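Mandelate racemase/muconate lactonizing protein (PDB 3V5C) is a member of the enolase superfamily that probably dehydrates galacturonate, as a magnesium-dependent lyase. Local coordinates at residues K168-R173 with D207-Y212. The protein carries 1 engineered substitution. Numbering follows the deposited sequence.
Sequences KIKVGR and DANNAY
One carboxylate oxygen, Asp-207 OD2, is gripped by Lys-170 and has Lys-168 as a longer, weaker second partner, a worked example of two lysines gathered at the end of a barrel strand; Lys-168 and Lys-170 fit the KxK motif of mandelate racemase and muconate lactonizing enzyme relatives. Strands 167-170 and 204-207 run parallel in the TIM-barrel-type domain, and alternation along the first puts both lysines on the same side as Asp-207. Lys-170 lies alongside the aspartate, its chain bent at chi2 (-74°) and again near its end; this brings NZ to 2.9 Å from Asp-207 OD2, on the anti side and tilted out of the carboxylate plane. Lys-168 crosses obliquely over Asp-207 CB, and its NZ makes a long salt bridge of 3.9 Å to the same OD2. That amine has stronger company in Tyr-131 and also pairs with Glu-233 and Glu-336. The Asp-207 side chain stays about 8 Å from the bound magnesium ion, which is held by Glu-238 and Asp-261.

Between the strands, the backbones are joined in parallel register: Asp-207 N bonds to Ile-169 O, and Asp-207 O takes Val-171 N in an almost straight N-H...O bond (173°). The other carboxylate oxygen, OD1, accepts Asn-209 N from above the carboxylate plane, an Asx turn that leads into the type I' turn from Ala-208 to Ala-211. Asn-209 OD1 in turn comes to 3.2 Å from Lys-170 CD, while a water lies 2.8 Å from both Asn-209 OD1 and Val-171 O and can donate to either.

Farther along, the packing becomes mostly apolar. Val-171 CG2 lies 3.9 Å from Ala-208 CB, whose methyl sits over one face of the Tyr-212 ring toward its rim. The Tyr-212 hydroxyl hydrogen-bonds to Asp-187 of helix 180-198, and Tyr-212 CE1 lies 3.6 Å from Gly-172 CA, which approaches the ring obliquely.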
# COMPACT_ATOMS: atom_id res chain seq x y z
N LYS A 168 -9.58 -5.93 6.06
CA LYS A 168 -9.06 -5.13 7.16
C LYS A 168 -10.16 -4.21 7.64
O LYS A 168 -10.70 -3.40 6.89
CB LYS A 168 -7.82 -4.32 6.77
CG LYS A 168 -7.18 -3.66 7.99
CD LYS A 168 -5.76 -3.18 7.72
CE LYS A 168 -5.75 -1.85 6.96
NZ LYS A 168 -4.30 -1.41 6.73
N ILE A 169 -10.47 -4.34 8.92
CA ILE A 169 -11.59 -3.66 9.52
C ILE A 169 -11.08 -2.52 10.39
O ILE A 169 -10.25 -2.73 11.26
CB ILE A 169 -12.39 -4.64 10.39
CG1 ILE A 169 -12.84 -5.83 9.54
CG2 ILE A 169 -13.57 -3.91 11.03
CD1 ILE A 169 -13.16 -7.08 10.35
N LYS A 170 -11.56 -1.30 10.13
CA LYS A 170 -11.22 -0.20 11.01
C LYS A 170 -11.90 -0.39 12.35
O LYS A 170 -13.09 -0.71 12.41
CB LYS A 170 -11.62 1.14 10.38
CG LYS A 170 -10.82 1.50 9.13
CD LYS A 170 -9.41 1.92 9.52
CE LYS A 170 -8.60 2.38 8.32
NZ LYS A 170 -7.89 1.23 7.72
N VAL A 171 -11.13 -0.21 13.43
CA VAL A 171 -11.70 -0.20 14.77
C VAL A 171 -11.19 1.06 15.50
O VAL A 171 -10.49 1.88 14.92
CB VAL A 171 -11.38 -1.50 15.55
CG1 VAL A 171 -11.95 -2.71 14.80
CG2 VAL A 171 -9.86 -1.65 15.75
N GLY A 172 -11.57 1.22 16.77
CA GLY A 172 -11.27 2.46 17.47
C GLY A 172 -12.40 3.47 17.54
O GLY A 172 -12.18 4.67 17.78
N ARG A 173 -13.63 3.01 17.32
CA ARG A 173 -14.74 3.94 17.25
C ARG A 173 -14.87 4.79 18.53
O ARG A 173 -15.28 5.95 18.47
CB ARG A 173 -16.03 3.18 16.99
CG ARG A 173 -16.15 2.67 15.58
CD ARG A 173 -17.27 1.61 15.52
NE ARG A 173 -17.52 1.28 14.14
CZ ARG A 173 -16.72 0.52 13.40
NH1 ARG A 173 -17.00 0.31 12.12
NH2 ARG A 173 -15.63 -0.02 13.95
N ASP A 207 -7.48 -2.52 12.42
CA ASP A 207 -6.64 -1.34 12.36
C ASP A 207 -7.31 -0.29 13.22
O ASP A 207 -8.41 0.17 12.88
CB ASP A 207 -6.50 -0.89 10.88
CG ASP A 207 -5.75 0.43 10.70
OD1 ASP A 207 -5.17 0.98 11.66
OD2 ASP A 207 -5.71 0.90 9.53
N ALA A 208 -6.66 0.09 14.32
CA ALA A 208 -7.23 1.06 15.26
C ALA A 208 -6.83 2.50 14.98
O ALA A 208 -7.34 3.41 15.63
CB ALA A 208 -6.86 0.69 16.70
N ASN A 209 -5.97 2.73 13.99
CA ASN A 209 -5.43 4.06 13.77
C ASN A 209 -5.04 4.72 15.09
O ASN A 209 -5.32 5.90 15.33
CB ASN A 209 -6.39 4.94 12.96
CG ASN A 209 -6.44 4.52 11.52
OD1 ASN A 209 -7.36 3.82 11.11
ND2 ASN A 209 -5.43 4.93 10.74
N ASN A 210 -4.38 3.94 15.93
CA ASN A 210 -3.83 4.39 17.22
C ASN A 210 -4.82 4.84 18.28
O ASN A 210 -4.44 5.48 19.27
CB ASN A 210 -2.78 5.49 16.99
CG ASN A 210 -1.53 4.96 16.31
OD1 ASN A 210 -1.20 3.77 16.44
ND2 ASN A 210 -0.83 5.83 15.60
N ALA A 211 -6.09 4.48 18.11
CA ALA A 211 -7.13 4.98 19.01
C ALA A 211 -7.27 4.19 20.30
O ALA A 211 -8.04 4.58 21.17
CB ALA A 211 -8.46 5.02 18.29
N TYR A 212 -6.55 3.07 20.43
CA TYR A 212 -6.61 2.31 21.66
C TYR A 212 -5.47 2.70 22.62
O TYR A 212 -4.63 3.54 22.28
CB TYR A 212 -6.52 0.81 21.34
CG TYR A 212 -7.76 0.20 20.69
CD1 TYR A 212 -9.01 0.83 20.73
CD2 TYR A 212 -7.67 -1.04 20.05
CE1 TYR A 212 -10.13 0.24 20.13
CE2 TYR A 212 -8.77 -1.63 19.46
CZ TYR A 212 -9.99 -1.00 19.51
OH TYR A 212 -11.04 -1.64 18.91
O HOH W 1 -9.65 3.15 12.54